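Local coordinates for vascular protein tyrosine phosphatase 1 (Rattus norvegicus, PDB 3I36), which probably hydrolyses phosphotyrosine in target proteins to tyrosine and phosphate, this chain being the catalytic domain of a receptor-type phosphatase, at residues D229-I234 against S238-H243; N222-V227 against A256-I261; K62-I67 against D97-A102; S90-S95 against F128-W133. All coordinates share one frame; numbering follows the deposited sequence. Where two conformers were deposited one is given.

Contact 1 of 4, residues D229-I234 against S238-H243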
# COMPACT_ATOMS: atom_id res chain seq x y z
N ASP A 229 -8.75 -2.42 -12.56
CA ASP A 229 -9.07 -2.37 -13.97
C ASP A 229 -7.79 -2.23 -14.78
O ASP A 229 -7.57 -2.93 -15.78
CB ASP A 229 -10.01 -1.21 -14.25
CG ASP A 229 -10.53 -1.24 -15.67
OD1 ASP A 229 -11.34 -2.13 -15.98
OD2 ASP A 229 -10.13 -0.37 -16.46
N TYR A 230 -6.94 -1.31 -14.34
CA TYR A 230 -5.66 -1.11 -14.99
C TYR A 230 -4.76 -2.33 -14.85
O TYR A 230 -4.12 -2.74 -15.82
CB TYR A 230 -4.97 0.12 -14.41
CG TYR A 230 -3.58 0.36 -14.93
CD1 TYR A 230 -3.37 0.92 -16.19
CD2 TYR A 230 -2.47 0.09 -14.14
CE1 TYR A 230 -2.09 1.16 -16.66
CE2 TYR A 230 -1.19 0.32 -14.60
CZ TYR A 230 -1.00 0.86 -15.86
OH TYR A 230 0.28 1.09 -16.31
N MET A 231 -4.69 -2.90 -13.66
CA MET A 231 -3.83 -4.05 -13.41
C MET A 231 -4.13 -5.22 -14.34
O MET A 231 -3.27 -6.07 -14.56
CB MET A 231 -3.92 -4.50 -11.95
CG MET A 231 -3.26 -3.52 -11.01
SD MET A 231 -1.56 -3.18 -11.49
CE MET A 231 -0.80 -4.78 -11.28
N LYS A 232 -5.34 -5.27 -14.87
CA LYS A 232 -5.70 -6.35 -15.79
C LYS A 232 -4.88 -6.26 -17.08
O LYS A 232 -4.75 -7.24 -17.82
CB LYS A 232 -7.19 -6.30 -16.11
CG LYS A 232 -8.08 -6.72 -14.95
CD LYS A 232 -9.54 -6.57 -15.36
CE LYS A 232 -10.49 -6.98 -14.25
NZ LYS A 232 -11.88 -6.68 -14.67
N GLN A 233 -4.30 -5.09 -17.31
CA GLN A 233 -3.58 -4.81 -18.54
C GLN A 233 -2.08 -5.02 -18.38
O GLN A 233 -1.33 -4.88 -19.33
CB GLN A 233 -3.82 -3.36 -18.93
CG GLN A 233 -5.29 -3.04 -19.06
CD GLN A 233 -5.54 -1.58 -19.39
OE1 GLN A 233 -4.61 -0.85 -19.72
NE2 GLN A 233 -6.78 -1.15 -19.28
N ILE A 234 -1.68 -5.38 -17.17
CA ILE A 234 -0.29 -5.34 -16.76
C ILE A 234 0.32 -6.73 -16.83
O ILE A 234 -0.37 -7.72 -16.63
CB ILE A 234 -0.23 -4.75 -15.34
CG1 ILE A 234 -0.75 -3.30 -15.36
CG2 ILE A 234 1.17 -4.81 -14.76
CD1 ILE A 234 -0.14 -2.45 -16.44
N SER A 238 4.00 -8.23 -11.55
CA SER A 238 4.18 -6.79 -11.45
C SER A 238 3.48 -6.34 -10.18
O SER A 238 2.27 -6.23 -10.14
CB SER A 238 3.59 -6.07 -12.66
OG SER A 238 3.59 -4.67 -12.45
N PRO A 239 4.27 -6.10 -9.12
CA PRO A 239 3.72 -5.74 -7.81
C PRO A 239 3.09 -4.37 -7.91
O PRO A 239 3.62 -3.49 -8.62
CB PRO A 239 4.97 -5.64 -6.91
CG PRO A 239 6.07 -6.23 -7.67
CD PRO A 239 5.73 -6.11 -9.13
N ILE A 240 1.97 -4.18 -7.23
CA ILE A 240 1.40 -2.85 -7.14
C ILE A 240 2.15 -2.17 -6.01
O ILE A 240 2.20 -2.68 -4.89
CB ILE A 240 -0.10 -2.87 -6.81
CG1 ILE A 240 -0.85 -3.67 -7.89
CG2 ILE A 240 -0.65 -1.44 -6.70
CD1 ILE A 240 -2.23 -4.06 -7.45
N LEU A 241 2.73 -1.02 -6.30
CA LEU A 241 3.47 -0.30 -5.27
C LEU A 241 2.45 0.59 -4.59
O LEU A 241 1.81 1.43 -5.23
CB LEU A 241 4.59 0.51 -5.90
CG LEU A 241 5.55 1.25 -4.97
CD1 LEU A 241 6.65 1.84 -5.82
CD2 LEU A 241 4.86 2.37 -4.19
N VAL A 242 2.27 0.38 -3.30
CA VAL A 242 1.27 1.14 -2.56
C VAL A 242 2.00 1.89 -1.48
O VAL A 242 2.85 1.33 -0.81
CB VAL A 242 0.22 0.24 -1.93
CG1 VAL A 242 -0.88 1.10 -1.25
CG2 VAL A 242 -0.39 -0.64 -2.99
N HIS A 243 1.69 3.17 -1.32
CA HIS A 243 2.33 3.93 -0.25
C HIS A 243 1.40 5.03 0.19
O HIS A 243 0.53 5.47 -0.56
CB HIS A 243 3.66 4.52 -0.70
CG HIS A 243 3.50 5.69 -1.62
ND1 HIS A 243 3.39 6.98 -1.16
CD2 HIS A 243 3.42 5.76 -2.97
CE1 HIS A 243 3.26 7.81 -2.19
NE2 HIS A 243 3.27 7.09 -3.30
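Met231, on the C-terminal part of helix 218-231, reaches across to Ile240 and Ser238 and shows how a flexible thioether fills the space between a helix end and a strand. Its chain folds back on itself, bent at both chi2 (-54°) and chi3 (-64°), so that three successive atoms meet Ile240 rather than the tip alone. CG rests against Ile240 CD1 at 3.7 Å, and SD follows alongside Ile240 CG1. The terminal CE comes to 3.6 Å from that same Ile240 CG1, the two side chains passing at a slant. CE also touches the backbone, 3.6 Å from Ser238 O. With an alanine here, the CG1-CD1 arm of Ile240 would probably lose its cover from the helix, and a gap would open between the two elements.

The strand in question, 240-243, belongs to the central mixed sheet of the tyrosine phosphatase fold and runs directly into Cys244, the likely phosphocysteine nucleophile at the start of the phosphate-binding loop. A type I turn from Met231 to Ile234 follows the helix, and the chain then comes back as the strand that Met231 packs against.

Ile234 closes the other end of the contact. Its CG2 branch presses on Ser238, 3.3 Å from OG and a tight 3.4 Å from CB. The hydroxyl of Ser238 does not depend on this apolar neighbour for a partner: it is hydrogen-bonded to Asn136 O, with a weaker bond to Tyr138 N, which ties the segment to the chain leading into strand 139-142.

Contact 2 of 4, residues N222-V227 against A256-I261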
# COMPACT_ATOMS: atom_id res chain seq x y z
N ASN A 222 -14.21 2.14 -5.16
CA ASN A 222 -14.21 2.46 -6.58
C ASN A 222 -12.81 2.75 -7.09
O ASN A 222 -12.45 2.39 -8.20
CB ASN A 222 -15.14 3.65 -6.85
CG ASN A 222 -16.59 3.32 -6.58
OD1 ASN A 222 -17.00 2.16 -6.60
ND2 ASN A 222 -17.39 4.35 -6.33
N PHE A 223 -12.02 3.42 -6.25
CA PHE A 223 -10.63 3.72 -6.58
C PHE A 223 -9.87 2.41 -6.71
O PHE A 223 -9.12 2.21 -7.67
CB PHE A 223 -10.06 4.58 -5.46
CG PHE A 223 -8.60 4.84 -5.56
CD1 PHE A 223 -8.11 5.85 -6.37
CD2 PHE A 223 -7.70 4.13 -4.78
CE1 PHE A 223 -6.76 6.13 -6.41
CE2 PHE A 223 -6.35 4.40 -4.83
CZ PHE A 223 -5.88 5.41 -5.65
N ARG A 224 -10.06 1.50 -5.76
CA ARG A 224 -9.46 0.17 -5.88
C ARG A 224 -9.87 -0.50 -7.19
O ARG A 224 -9.04 -1.10 -7.88
CB ARG A 224 -9.82 -0.77 -4.71
CG ARG A 224 -8.83 -1.95 -4.71
CD ARG A 224 -9.37 -3.39 -4.66
NE ARG A 224 -10.42 -3.70 -5.61
CZ ARG A 224 -10.69 -4.91 -6.11
NH1 ARG A 224 -9.96 -5.98 -5.84
NH2 ARG A 224 -11.72 -5.03 -6.93
N TYR A 225 -11.16 -0.44 -7.52
CA TYR A 225 -11.60 -1.01 -8.79
C TYR A 225 -10.87 -0.40 -9.97
O TYR A 225 -10.52 -1.09 -10.92
CB TYR A 225 -13.12 -0.91 -8.96
CG TYR A 225 -13.87 -1.97 -8.19
CD1 TYR A 225 -13.79 -3.31 -8.54
CD2 TYR A 225 -14.65 -1.63 -7.09
CE1 TYR A 225 -14.47 -4.28 -7.83
CE2 TYR A 225 -15.34 -2.59 -6.37
CZ TYR A 225 -15.24 -3.91 -6.75
OH TYR A 225 -15.91 -4.86 -6.03
N LEU A 226 -10.61 0.91 -9.92
CA LEU A 226 -9.87 1.55 -11.01
C LEU A 226 -8.47 0.97 -11.13
O LEU A 226 -8.00 0.65 -12.22
CB LEU A 226 -9.80 3.06 -10.79
CG LEU A 226 -11.11 3.83 -10.95
CD1 LEU A 226 -10.87 5.33 -10.82
CD2 LEU A 226 -11.77 3.50 -12.29
N VAL A 227 -7.81 0.84 -9.98
CA VAL A 227 -6.47 0.26 -9.96
C VAL A 227 -6.52 -1.13 -10.57
O VAL A 227 -5.71 -1.49 -11.42
CB VAL A 227 -5.93 0.17 -8.53
CG1 VAL A 227 -4.57 -0.53 -8.50
CG2 VAL A 227 -5.84 1.55 -7.91
N ALA A 256 -5.56 -4.47 2.14
CA ALA A 256 -6.51 -5.39 2.75
C ALA A 256 -7.84 -5.34 2.01
O ALA A 256 -8.46 -6.36 1.76
CB ALA A 256 -6.71 -5.06 4.23
N ILE A 257 -8.28 -4.14 1.65
CA ILE A 257 -9.56 -4.02 0.95
C ILE A 257 -9.48 -4.78 -0.36
O ILE A 257 -10.41 -5.48 -0.77
CB ILE A 257 -9.84 -2.56 0.62
CG1 ILE A 257 -10.24 -1.79 1.88
CG2 ILE A 257 -10.92 -2.45 -0.45
CD1 ILE A 257 -10.28 -0.28 1.65
N ASP A 258 -8.36 -4.65 -1.04
CA ASP A 258 -8.21 -5.31 -2.34
C ASP A 258 -8.32 -6.81 -2.15
O ASP A 258 -9.01 -7.52 -2.90
CB ASP A 258 -6.88 -4.95 -2.98
CG ASP A 258 -6.67 -5.64 -4.31
OD1 ASP A 258 -7.44 -5.37 -5.25
OD2 ASP A 258 -5.73 -6.45 -4.42
N ARG A 259 -7.63 -7.30 -1.13
CA ARG A 259 -7.63 -8.72 -0.84
C ARG A 259 -9.00 -9.21 -0.42
O ARG A 259 -9.43 -10.28 -0.85
CB ARG A 259 -6.59 -9.02 0.22
CG ARG A 259 -5.18 -8.78 -0.31
CD ARG A 259 -4.15 -9.01 0.77
NE ARG A 259 -4.20 -10.37 1.29
CZ ARG A 259 -3.28 -10.90 2.09
NH1 ARG A 259 -2.21 -10.19 2.42
NH2 ARG A 259 -3.42 -12.14 2.54
N LEU A 260 -9.68 -8.43 0.41
CA LEU A 260 -11.02 -8.79 0.87
C LEU A 260 -11.98 -8.88 -0.29
O LEU A 260 -12.84 -9.76 -0.32
CB LEU A 260 -11.52 -7.74 1.85
CG LEU A 260 -10.89 -7.93 3.22
CD1 LEU A 260 -11.05 -6.65 4.01
CD2 LEU A 260 -11.54 -9.13 3.91
N ILE A 261 -11.86 -7.96 -1.24
CA ILE A 261 -12.79 -7.99 -2.36
C ILE A 261 -12.60 -9.27 -3.16
O ILE A 261 -13.58 -9.93 -3.53
CB ILE A 261 -12.63 -6.76 -3.27
CG1 ILE A 261 -13.09 -5.50 -2.50
CG2 ILE A 261 -13.39 -6.95 -4.57
CD1 ILE A 261 -12.72 -4.18 -3.21
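Two helices of the tyrosine phosphatase domain meet here: 218-231 and 249-267, the latter being the helix that follows the phosphate-binding loop. Their short segments cross at -78° with axes 10.4 Å apart, and at so steep an angle the contact narrows to a few side chains, chiefly Arg224, Asp258 and Ile261.

Arg224 sets off with CG opposite its backbone N (chi1 -163°) and then bends twice, bringing the guanidinium across the Asp258 side chain at nearly a right angle. NH1 forms a salt bridge with Asp258 OD1 at 2.7 Å, a noticeably bent bond whose details are uncertain because OD1 is modelled too close to a neighbouring atom. The guanidinium and carboxylate planes are turned 43° apart, so the two groups do not dock flat. Ile261 approaches from the opposite direction and lays CD1 over one guanidinium face, 3.4 Å from Arg224 NE, while its CG2 branch lies 3.5 Å from Arg224 NH2. The charge is therefore gripped at an edge by an acid and covered on one side by hydrocarbon. A leucine in place of Arg224 would probably cost the buried Asp258 carboxylate one of its two cationic partners and remove the planar group that Ile261 CD1 covers.

Around this pair, Asp258 uses its other oxygen, OD2, in a salt bridge to Arg228, one turn further along helix 218-231, and Arg224 makes a cation-pi contact with Tyr262. Ile261 also touches Ile303 of helix 290-305, whereas Phe223 and Val227 pack on Phe203 of strand 196-205, leaving helix 218-231 between the sheet and the helical side.

Contact 3 of 4, residues K62-I67 against D97-A102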
# COMPACT_ATOMS: atom_id res chain seq x y z
N LYS A 62 14.65 -6.65 11.71
CA LYS A 62 14.63 -5.53 10.78
C LYS A 62 16.04 -4.99 10.76
O LYS A 62 16.26 -3.79 10.90
CB LYS A 62 13.71 -4.41 11.30
CG LYS A 62 12.47 -4.88 12.02
CD LYS A 62 11.96 -3.83 12.99
CE LYS A 62 12.81 -3.78 14.24
NZ LYS A 62 11.96 -3.47 15.40
N TYR A 63 17.01 -5.89 10.59
CA TYR A 63 18.41 -5.50 10.69
C TYR A 63 18.82 -4.52 9.60
O TYR A 63 19.51 -3.55 9.87
CB TYR A 63 19.31 -6.73 10.65
CG TYR A 63 19.09 -7.63 11.83
CD1 TYR A 63 18.82 -7.10 13.08
CD2 TYR A 63 19.15 -9.01 11.70
CE1 TYR A 63 18.62 -7.91 14.18
CE2 TYR A 63 18.94 -9.84 12.79
CZ TYR A 63 18.67 -9.28 14.03
OH TYR A 63 18.46 -10.09 15.13
N ALA A 64 18.42 -4.77 8.35
CA ALA A 64 18.87 -3.90 7.27
C ALA A 64 18.37 -2.48 7.54
O ALA A 64 19.11 -1.51 7.39
CB ALA A 64 18.36 -4.39 5.91
N ALA A 65 17.11 -2.37 7.96
CA ALA A 65 16.51 -1.08 8.25
C ALA A 65 17.23 -0.33 9.35
O ALA A 65 17.13 0.89 9.44
CB ALA A 65 15.05 -1.24 8.64
N GLU A 66 17.95 -1.06 10.20
CA GLU A 66 18.60 -0.48 11.37
C GLU A 66 20.08 -0.20 11.14
O GLU A 66 20.75 0.41 11.99
CB GLU A 66 18.40 -1.39 12.59
CG GLU A 66 16.97 -1.39 13.09
CD GLU A 66 16.67 -2.50 14.08
OE1 GLU A 66 17.46 -3.46 14.16
OE2 GLU A 66 15.62 -2.42 14.76
N ILE A 67 20.59 -0.63 9.99
CA ILE A 67 21.97 -0.31 9.66
C ILE A 67 22.12 1.20 9.60
O ILE A 67 21.26 1.90 9.07
CB ILE A 67 22.41 -0.96 8.33
CG1 ILE A 67 22.36 -2.49 8.46
CG2 ILE A 67 23.81 -0.50 7.94
CD1 ILE A 67 22.69 -3.22 7.19
N ASP A 97 23.12 -0.36 -0.55
CA ASP A 97 22.44 0.10 -1.76
C ASP A 97 21.16 -0.70 -1.99
O ASP A 97 20.29 -0.28 -2.73
CB ASP A 97 23.33 -0.10 -2.98
CG ASP A 97 24.52 0.82 -2.99
OD1 ASP A 97 24.56 1.79 -2.19
OD2 ASP A 97 25.42 0.56 -3.81
N ASP A 98 21.06 -1.87 -1.37
CA ASP A 98 19.90 -2.72 -1.64
C ASP A 98 18.68 -2.23 -0.87
O ASP A 98 17.57 -2.74 -1.04
CB ASP A 98 20.21 -4.19 -1.31
CG ASP A 98 20.18 -4.51 0.19
OD1 ASP A 98 19.84 -3.64 1.03
OD2 ASP A 98 20.47 -5.66 0.53
N TYR A 99 18.88 -1.21 -0.06
CA TYR A 99 17.90 -0.91 0.96
C TYR A 99 16.87 0.09 0.52
O TYR A 99 17.20 1.16 0.00
CB TYR A 99 18.53 -0.41 2.25
CG TYR A 99 17.47 -0.18 3.27
CD1 TYR A 99 16.97 -1.24 4.03
CD2 TYR A 99 16.90 1.07 3.45
CE1 TYR A 99 15.96 -1.06 4.94
CE2 TYR A 99 15.88 1.28 4.38
CZ TYR A 99 15.42 0.19 5.11
OH TYR A 99 14.42 0.36 6.02
N ILE A 100 15.62 -0.26 0.77
CA ILE A 100 14.55 0.71 0.67
C ILE A 100 13.51 0.31 1.69
O ILE A 100 13.32 -0.88 1.99
CB ILE A 100 13.93 0.74 -0.74
CG1 ILE A 100 12.84 1.83 -0.81
CG2 ILE A 100 13.39 -0.65 -1.09
CD1 ILE A 100 12.52 2.29 -2.24
N ASN A 101 12.86 1.31 2.27
CA ASN A 101 11.85 1.03 3.26
C ASN A 101 10.59 0.59 2.54
O ASN A 101 9.75 1.41 2.18
CB ASN A 101 11.57 2.25 4.11
CG ASN A 101 10.73 1.89 5.32
OD1 ASN A 101 9.69 1.24 5.18
ND2 ASN A 101 11.20 2.27 6.50
N ALA A 102 10.51 -0.71 2.30
CA ALA A 102 9.45 -1.30 1.50
C ALA A 102 9.45 -2.79 1.76
O ALA A 102 10.51 -3.40 1.98
CB ALA A 102 9.68 -1.04 0.01
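The conserved DYINAN sequence of tyrosine phosphatases, here beginning at Asp98, meets a short, weakly bonded helix about 63-66, a little upstream of the KNRY sequence of this family, and Tyr99 is the residue that joins them. The ring extends toward the helix because CG is placed trans to the backbone N (chi1 -178°), and it meets Ala64 and Ala65 obliquely along one flank. Tyr99 CD1 lies 3.9 Å from Ala64 CB. Further out, CE1 of Tyr99 reaches the backbone itself, 3.4 Å from Ala65 CA. The hydroxyl end slips past the second alanine, with Tyr99 OH 3.1 Å from Ala65 CB. Two small side chains in succession thus let an aromatic ring approach the helix backbone closely, a case of size matching rather than polar bonding.

The polar end of the ring is served by the KNRY segment: Asn74 OD1 is hydrogen-bonded to both Tyr99 OH and Asn101 ND2, while Asn74 ND2 bonds to Ala65 O, so one asparagine side chain ties together both sides of the contact. In phosphatases of this family the KNRY segment forms the phosphotyrosine-recognition loop at the rim of the catalytic cleft, and the bonds seen here fasten its Asn74 to the domain body. Asn101 lies at a corner of the chain, centred in an inverse gamma turn.

Contact 4 of 4, residues S90-S95 against F128-W133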
# COMPACT_ATOMS: atom_id res chain seq x y z
N SER A 90 19.10 -3.58 -6.30
CA SER A 90 20.42 -3.93 -6.81
C SER A 90 21.45 -3.23 -5.94
O SER A 90 21.17 -2.24 -5.27
CB SER A 90 20.56 -3.45 -8.25
OG SER A 90 20.25 -2.07 -8.34
N VAL A 91 22.66 -3.77 -5.94
CA VAL A 91 23.73 -3.15 -5.20
C VAL A 91 24.74 -2.66 -6.21
O VAL A 91 25.04 -3.36 -7.18
CB VAL A 91 24.37 -4.13 -4.22
CG1 VAL A 91 23.37 -4.51 -3.15
CG2 VAL A 91 24.85 -5.36 -4.96
N GLN A 92 25.24 -1.45 -6.00
CA GLN A 92 26.28 -0.89 -6.85
C GLN A 92 27.62 -1.04 -6.14
O GLN A 92 28.39 -1.95 -6.44
CB GLN A 92 26.01 0.59 -7.13
CG GLN A 92 24.90 0.87 -8.15
CD GLN A 92 23.50 0.84 -7.55
OE1 GLN A 92 22.96 1.87 -7.15
NE2 GLN A 92 22.91 -0.35 -7.50
N THR A 93 27.86 -0.17 -5.17
CA THR A 93 29.14 -0.12 -4.49
C THR A 93 29.06 -0.66 -3.07
O THR A 93 30.07 -1.02 -2.46
CB THR A 93 29.66 1.33 -4.45
OG1 THR A 93 28.78 2.13 -3.65
CG2 THR A 93 29.71 1.91 -5.85
N HIS A 94 27.85 -0.71 -2.53
CA HIS A 94 27.70 -1.06 -1.12
C HIS A 94 26.45 -1.88 -0.89
O HIS A 94 25.41 -1.66 -1.53
CB HIS A 94 27.70 0.20 -0.26
CG HIS A 94 27.97 -0.07 1.19
ND1 HIS A 94 29.24 -0.34 1.68
CD2 HIS A 94 27.15 -0.10 2.27
CE1 HIS A 94 29.17 -0.53 2.98
NE2 HIS A 94 27.92 -0.39 3.36
N SER A 95 26.54 -2.82 0.03
CA SER A 95 25.43 -3.71 0.32
C SER A 95 24.18 -2.90 0.68
O SER A 95 23.07 -3.31 0.34
CB SER A 95 25.80 -4.65 1.46
OG SER A 95 26.18 -3.90 2.60
N PHE A 128 13.59 4.97 -4.71
CA PHE A 128 12.19 4.71 -4.99
C PHE A 128 12.00 4.31 -6.44
O PHE A 128 11.38 3.28 -6.73
CB PHE A 128 11.37 5.95 -4.68
CG PHE A 128 9.92 5.79 -4.92
CD1 PHE A 128 9.09 5.30 -3.92
CD2 PHE A 128 9.36 6.13 -6.14
CE1 PHE A 128 7.71 5.17 -4.14
CE2 PHE A 128 8.00 5.99 -6.37
CZ PHE A 128 7.18 5.50 -5.36
N TRP A 129 12.52 5.11 -7.35
CA TRP A 129 12.37 4.80 -8.76
C TRP A 129 13.16 3.57 -9.17
O TRP A 129 12.77 2.84 -10.08
CB TRP A 129 12.72 6.00 -9.63
CG TRP A 129 11.64 7.01 -9.55
CD1 TRP A 129 11.65 8.17 -8.85
CD2 TRP A 129 10.34 6.90 -10.14
NE1 TRP A 129 10.45 8.83 -8.99
CE2 TRP A 129 9.62 8.06 -9.77
CE3 TRP A 129 9.72 5.94 -10.94
CZ2 TRP A 129 8.31 8.29 -10.19
CZ3 TRP A 129 8.41 6.16 -11.35
CH2 TRP A 129 7.73 7.33 -10.98
N ARG A 130 14.26 3.31 -8.48
CA ARG A 130 15.04 2.12 -8.77
C ARG A 130 14.21 0.90 -8.39
O ARG A 130 14.21 -0.10 -9.09
CB ARG A 130 16.37 2.14 -8.02
CG ARG A 130 17.35 1.09 -8.51
CD ARG A 130 18.79 1.45 -8.17
NE ARG A 130 18.93 1.83 -6.77
CZ ARG A 130 19.45 1.05 -5.83
NH1 ARG A 130 19.53 1.49 -4.59
NH2 ARG A 130 19.87 -0.16 -6.14
N MET A 131 13.45 1.01 -7.30
CA MET A 131 12.58 -0.08 -6.90
C MET A 131 11.48 -0.24 -7.93
O MET A 131 11.15 -1.34 -8.36
CB MET A 131 11.95 0.22 -5.56
CG MET A 131 10.94 -0.84 -5.17
SD MET A 131 10.42 -0.69 -3.46
CE MET A 131 9.44 0.79 -3.49
N VAL A 132 10.89 0.89 -8.30
CA VAL A 132 9.84 0.88 -9.31
C VAL A 132 10.36 0.16 -10.53
O VAL A 132 9.68 -0.70 -11.08
CB VAL A 132 9.42 2.30 -9.70
CG1 VAL A 132 8.68 2.28 -11.05
CG2 VAL A 132 8.52 2.88 -8.62
N TRP A 133 11.57 0.51 -10.96
CA TRP A 133 12.11 -0.08 -12.17
C TRP A 133 12.46 -1.55 -11.97
O TRP A 133 12.00 -2.43 -12.71
CB TRP A 133 13.37 0.63 -12.65
CG TRP A 133 13.84 -0.05 -13.87
CD1 TRP A 133 14.86 -0.95 -13.98
CD2 TRP A 133 13.22 0.02 -15.15
NE1 TRP A 133 14.94 -1.41 -15.28
CE2 TRP A 133 13.93 -0.83 -16.01
CE3 TRP A 133 12.13 0.74 -15.66
CZ2 TRP A 133 13.61 -0.98 -17.36
CZ3 TRP A 133 11.80 0.59 -17.00
CH2 TRP A 133 12.54 -0.27 -17.84
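Arg130 NH2 holds Ser90 by two hydrogen bonds, one to the backbone carbonyl and one to the hydroxyl. The shorter runs to Ser90 O at 2.6 Å and the other to Ser90 OG at 2.9 Å. Both bonds are bent, yet both oxygens lie almost in the guanidinium plane, where its N-H bonds point. Seen from the carbonyl, NH2 stands above its plane by 37°. A bend at chi3 (49°), after extended chi1 and chi2, turns the guanidinium so that NH2 faces the serine.

Gln92 comes from the opposite direction to meet the same group. Its OE1 sits over the centre of one guanidinium face, 3.8 Å from Arg130 CZ, with the amide plane almost upright on it at 83°. The amide nitrogen gives Arg130 no bond: Gln92 NE2 and Arg130 NH2, both donors, stand 3.3 Å apart.

In the phosphatase fold, this contact fastens the exposed loop between strands 86-88 and 99-100 to helix 125-134, whose inner side packs through Phe128, Met131 and Val132 on Leu241 of the central sheet.

The second shell fixes both partners. Ser90 OG is also hydrogen-bonded to Glu134 OE2, which makes only a long, weak ion pair with Arg130 NH2. On the other arm, Arg130 NH1 forms a salt bridge with Asp127 OD1, one turn earlier in the helix, and a hydrogen bond to Asp97 O. Asp97 in turn shapes the loop, its OD2 receiving the backbone N-H groups of Gln92, Thr93 and His94.

Burial alone does not set the chemistry of the four contacts. Contacts 2 and 3 are both buried, yet the first centres on a charged pair and the second on a ring against two alanines; contact 1 is partly buried and apolar, and contact 4 is polar and lies at the surface. Contacts 1 and 2 share helix 218-231, one using its C-terminal end, the other its middle. Contacts 3 and 4 lie on the other side of the chain's centre from contact 2 and touch directly, Met131 packing on Ile100 and Ala102. Arginine serves twice, paired with a carboxylate inside and with serine oxygens outside. Helix 125-134 of contact 4 backs on to strand 240-243 of contact 1.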